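Local coordinates for 33-36 kDa outer membrane protein (Acinetobacter baumannii, PDB 6GIE), which probably forms a beta-barrel channel through the bacterial outer membrane that lets small solutes pass, at residues Q259-V273 with D284-F296. Numbering follows the deposited sequence.
Sequences QYFITPAVAVGADFV and DTQTIGLNAKFRF. With C8E ((hydroxyethyloxy)tri(ethyloxy)octane), chain C.
Asn291 reaches across to Gly269 and Asp271 because its CG sits between its own backbone N and carbonyl carbon (chi1 62°), which lays the amide over the glycine: OD1 of Asn291 lies 3.4 Å from CA of Gly269, where no side chain intervenes. From there ND2 of Asn291 gives a weak hydrogen bond to OD2 of Asp271 (2.9 Å), the amide and carboxylate planes turned 29° apart. On its other end, OD1 of Asn291 accepts from a water that also donates to OE1 of Gln259. That same OE1 takes NZ of Lys293 at 2.8 Å, in the carbonyl plane and on a lone pair; the lysine chain, bent at chi3, meets the extended glutamine at about a right angle. Nearer the C-terminus, the Phe261 ring presents its edge, CZ first, to one face of the Arg295 guanidinium, 3.5 Å from CZ of Arg295, the planes inclined by 60°, while CB of Ala267 rests over the centre of one face of the phenyl ring. A salt bridge to Glu26 and a hydrogen bond to Leu63 O further fix the guanidinium.

These groups share one face of an antiparallel ladder running from the pair Val266 with Phe294 to the pair Val273 with Thr287. Hydrogen-bonded pairs, such as Ala267 with Lys293, alternate with non-hydrogen-bonded ones; the bond from Gly289 N to Asp271 O is weak. The other face is apolar: CD2 of Leu290 meets CB of Ala270 at 3.9 Å, and the ethylene-glycol part of a bound C8E detergent lies against Ala270, its C10 3.6 Å from CB of Ala270. A largely polar face, probably lining the interior, an apolar one carrying detergent, and a last hairpin whose strand 285-295 closes the ring by pairing with strand 22-35 are characteristic of an outer-membrane porin beta-barrel.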
# COMPACT_ATOMS: atom_id res chain seq x y z
N GLN A 259 9.71 8.86 1.55
CA GLN A 259 8.63 9.66 1.97
C GLN A 259 8.94 10.49 3.20
O GLN A 259 9.62 10.01 4.12
CB GLN A 259 7.36 8.80 2.17
CG GLN A 259 6.14 9.60 2.65
CD GLN A 259 4.86 8.78 2.78
OE1 GLN A 259 3.78 9.24 2.38
NE2 GLN A 259 4.97 7.59 3.37
N TYR A 260 8.47 11.76 3.20
CA TYR A 260 8.76 12.63 4.33
C TYR A 260 7.55 13.43 4.75
O TYR A 260 6.95 14.11 3.93
CB TYR A 260 9.91 13.63 4.05
CG TYR A 260 10.19 14.60 5.23
CD1 TYR A 260 10.63 14.13 6.46
CD2 TYR A 260 9.97 15.95 5.11
CE1 TYR A 260 10.85 14.98 7.54
CE2 TYR A 260 10.20 16.83 6.17
CZ TYR A 260 10.64 16.35 7.39
OH TYR A 260 10.88 17.20 8.46
N PHE A 261 7.22 13.38 6.04
CA PHE A 261 6.13 14.18 6.58
C PHE A 261 6.69 15.51 7.00
O PHE A 261 7.38 15.60 7.98
CB PHE A 261 5.49 13.51 7.79
CG PHE A 261 4.47 12.50 7.44
CD1 PHE A 261 4.87 11.23 6.97
CD2 PHE A 261 3.12 12.78 7.60
CE1 PHE A 261 3.91 10.28 6.67
CE2 PHE A 261 2.17 11.82 7.30
CZ PHE A 261 2.57 10.56 6.85
N ILE A 262 6.36 16.56 6.27
CA ILE A 262 6.81 17.93 6.59
C ILE A 262 6.12 18.35 7.88
O ILE A 262 6.70 18.99 8.72
CB ILE A 262 6.43 18.90 5.44
CG1 ILE A 262 7.11 18.48 4.14
CG2 ILE A 262 6.72 20.35 5.80
CD1 ILE A 262 6.63 19.23 2.94
N THR A 263 4.84 18.00 8.01
CA THR A 263 4.11 18.08 9.27
C THR A 263 3.34 16.79 9.30
O THR A 263 3.24 16.12 8.27
CB THR A 263 3.05 19.19 9.32
OG1 THR A 263 2.02 18.93 8.35
CG2 THR A 263 3.70 20.54 9.06
N PRO A 264 2.76 16.48 10.44
CA PRO A 264 1.95 15.26 10.52
C PRO A 264 0.76 15.28 9.51
O PRO A 264 0.24 14.22 9.17
CB PRO A 264 1.45 15.26 11.97
CG PRO A 264 2.42 16.14 12.72
CD PRO A 264 2.90 17.17 11.73
N ALA A 265 0.37 16.48 9.07
CA ALA A 265 -0.71 16.68 8.08
C ALA A 265 -0.28 16.56 6.61
O ALA A 265 -1.11 16.32 5.73
CB ALA A 265 -1.31 18.07 8.28
N VAL A 266 0.98 16.79 6.34
CA VAL A 266 1.42 16.84 4.99
C VAL A 266 2.66 16.02 4.76
O VAL A 266 3.69 16.26 5.37
CB VAL A 266 1.67 18.29 4.58
CG1 VAL A 266 1.98 18.34 3.10
CG2 VAL A 266 0.44 19.13 4.87
N ALA A 267 2.58 15.10 3.81
CA ALA A 267 3.73 14.30 3.41
C ALA A 267 3.97 14.39 1.89
O ALA A 267 3.06 14.56 1.12
CB ALA A 267 3.56 12.83 3.86
N VAL A 268 5.22 14.35 1.46
CA VAL A 268 5.52 14.20 0.05
C VAL A 268 6.50 13.09 -0.11
O VAL A 268 7.18 12.66 0.86
CB VAL A 268 6.13 15.47 -0.48
CG1 VAL A 268 5.09 16.60 -0.41
CG2 VAL A 268 7.38 15.85 0.31
N GLY A 269 6.59 12.61 -1.36
CA GLY A 269 7.35 11.46 -1.65
C GLY A 269 7.71 11.25 -3.08
O GLY A 269 7.20 11.90 -3.99
N ALA A 270 8.60 10.26 -3.26
CA ALA A 270 9.19 10.00 -4.53
C ALA A 270 9.38 8.53 -4.76
O ALA A 270 9.68 7.79 -3.81
CB ALA A 270 10.55 10.77 -4.63
N ASP A 271 9.29 8.11 -6.01
CA ASP A 271 9.43 6.67 -6.33
C ASP A 271 10.22 6.52 -7.62
O ASP A 271 10.01 7.27 -8.61
CB ASP A 271 8.05 5.99 -6.54
CG ASP A 271 7.07 6.27 -5.41
OD1 ASP A 271 7.31 5.79 -4.27
OD2 ASP A 271 6.07 7.02 -5.66
N PHE A 272 11.13 5.56 -7.63
CA PHE A 272 11.87 5.26 -8.82
C PHE A 272 11.78 3.76 -9.00
O PHE A 272 12.19 3.01 -8.11
CB PHE A 272 13.33 5.71 -8.68
CG PHE A 272 14.21 5.23 -9.80
CD1 PHE A 272 13.79 5.32 -11.12
CD2 PHE A 272 15.47 4.78 -9.57
CE1 PHE A 272 14.57 4.89 -12.17
CE2 PHE A 272 16.30 4.37 -10.64
CZ PHE A 272 15.83 4.40 -11.94
N VAL A 273 11.33 3.32 -10.18
CA VAL A 273 10.96 1.90 -10.39
C VAL A 273 11.47 1.45 -11.72
O VAL A 273 11.25 2.11 -12.73
CB VAL A 273 9.45 1.67 -10.27
CG1 VAL A 273 9.06 0.21 -10.50
CG2 VAL A 273 8.99 2.04 -8.85
N ASP A 284 14.77 -2.45 -19.95
CA ASP A 284 13.83 -1.58 -20.64
C ASP A 284 13.36 -0.45 -19.75
O ASP A 284 13.89 0.64 -19.79
CB ASP A 284 12.61 -2.37 -21.19
CG ASP A 284 12.87 -2.96 -22.56
OD1 ASP A 284 13.98 -2.75 -23.10
OD2 ASP A 284 11.96 -3.62 -23.12
N THR A 285 12.38 -0.72 -18.91
CA THR A 285 11.48 0.34 -18.48
C THR A 285 11.78 0.99 -17.12
O THR A 285 12.16 0.33 -16.17
CB THR A 285 10.02 -0.19 -18.57
OG1 THR A 285 9.66 -0.24 -19.95
CG2 THR A 285 9.03 0.72 -17.90
N GLN A 286 11.55 2.29 -17.04
CA GLN A 286 11.74 3.07 -15.79
C GLN A 286 10.57 3.97 -15.53
O GLN A 286 10.02 4.54 -16.47
CB GLN A 286 12.97 4.00 -15.86
CG GLN A 286 14.22 3.37 -16.41
CD GLN A 286 15.48 4.19 -16.15
OE1 GLN A 286 15.44 5.23 -15.50
NE2 GLN A 286 16.61 3.70 -16.65
N THR A 287 10.28 4.17 -14.26
CA THR A 287 9.18 4.96 -13.75
C THR A 287 9.70 5.88 -12.66
O THR A 287 10.24 5.41 -11.65
CB THR A 287 8.09 4.04 -13.16
OG1 THR A 287 7.62 3.17 -14.19
CG2 THR A 287 6.88 4.83 -12.62
N ILE A 288 9.59 7.19 -12.89
CA ILE A 288 9.87 8.18 -11.89
C ILE A 288 8.50 8.71 -11.41
O ILE A 288 7.57 8.87 -12.18
CB ILE A 288 10.86 9.23 -12.43
CG1 ILE A 288 11.00 10.40 -11.47
CG2 ILE A 288 10.42 9.78 -13.79
CD1 ILE A 288 11.71 10.05 -10.20
N GLY A 289 8.39 8.98 -10.12
CA GLY A 289 7.13 9.32 -9.51
C GLY A 289 7.28 10.21 -8.31
O GLY A 289 8.26 10.12 -7.59
N LEU A 290 6.33 11.13 -8.16
CA LEU A 290 6.19 11.96 -7.02
C LEU A 290 4.78 11.81 -6.46
O LEU A 290 3.81 11.68 -7.21
CB LEU A 290 6.35 13.42 -7.42
CG LEU A 290 7.75 13.85 -7.90
CD1 LEU A 290 7.78 15.37 -8.05
CD2 LEU A 290 8.86 13.45 -6.97
N ASN A 291 4.68 11.92 -5.16
CA ASN A 291 3.44 11.82 -4.51
C ASN A 291 3.32 12.76 -3.29
O ASN A 291 4.30 13.33 -2.78
CB ASN A 291 3.17 10.35 -4.16
CG ASN A 291 4.18 9.80 -3.22
OD1 ASN A 291 4.20 10.18 -2.05
ND2 ASN A 291 5.07 8.94 -3.73
N ALA A 292 2.08 12.93 -2.84
CA ALA A 292 1.80 13.81 -1.74
C ALA A 292 0.58 13.38 -1.00
O ALA A 292 -0.34 12.79 -1.62
CB ALA A 292 1.56 15.22 -2.28
N LYS A 293 0.51 13.72 0.28
CA LYS A 293 -0.65 13.34 1.04
C LYS A 293 -0.99 14.31 2.18
O LYS A 293 -0.10 14.92 2.80
CB LYS A 293 -0.48 11.90 1.53
CG LYS A 293 0.04 11.74 2.93
CD LYS A 293 0.27 10.28 3.35
CE LYS A 293 0.50 9.29 2.19
NZ LYS A 293 1.20 8.07 2.68
N PHE A 294 -2.31 14.45 2.42
CA PHE A 294 -2.83 15.39 3.37
C PHE A 294 -3.74 14.62 4.30
O PHE A 294 -4.64 13.86 3.86
CB PHE A 294 -3.63 16.55 2.68
CG PHE A 294 -2.87 17.20 1.58
CD1 PHE A 294 -2.72 16.55 0.33
CD2 PHE A 294 -2.22 18.44 1.79
CE1 PHE A 294 -1.96 17.14 -0.68
CE2 PHE A 294 -1.45 19.01 0.78
CZ PHE A 294 -1.31 18.35 -0.45
N ARG A 295 -3.59 14.94 5.57
CA ARG A 295 -4.37 14.35 6.55
C ARG A 295 -5.16 15.38 7.29
O ARG A 295 -4.65 16.46 7.60
CB ARG A 295 -3.50 13.50 7.50
CG ARG A 295 -2.85 12.30 6.87
CD ARG A 295 -1.97 11.55 7.89
NE ARG A 295 -1.46 10.31 7.33
CZ ARG A 295 -0.62 9.48 7.94
NH1 ARG A 295 -0.14 9.70 9.17
NH2 ARG A 295 -0.26 8.37 7.31
N PHE A 296 -6.39 14.99 7.64
CA PHE A 296 -7.27 15.82 8.42
C PHE A 296 -8.38 14.98 9.12
O PHE A 296 -9.36 15.57 9.54
CB PHE A 296 -7.87 16.98 7.57
CG PHE A 296 -8.65 16.54 6.34
CD1 PHE A 296 -8.00 16.17 5.17
CD2 PHE A 296 -10.05 16.54 6.34
CE1 PHE A 296 -8.73 15.76 4.04
CE2 PHE A 296 -10.78 16.13 5.22
CZ PHE A 296 -10.13 15.75 4.06
C6 C8E C . 13.50 12.85 1.63
C7 C8E C . 12.75 12.48 0.38
C8 C8E C . 11.29 12.86 0.46
O9 C8E C . 10.95 13.73 -0.64
C10 C8E C . 10.87 13.15 -1.93
C11 C8E C . 10.61 14.19 -3.01
O12 C8E C . 11.74 14.58 -3.82
C13 C8E C . 12.81 13.69 -3.94
C14 C8E C . 13.53 13.76 -5.27
O15 C8E C . 13.93 12.40 -5.41
C16 C8E C . 14.50 11.99 -6.61
C17 C8E C . 14.08 10.54 -6.81
O18 C8E C . 13.94 9.85 -5.57
C19 C8E C . 13.37 8.55 -5.80
C20 C8E C . 13.22 7.80 -4.48
O21 C8E C . 14.32 6.90 -4.28
O HOH W 1 3.59 11.14 0.30
O HOH W 2 -0.40 12.27 10.79
O HOH W 3 7.38 7.13 -1.89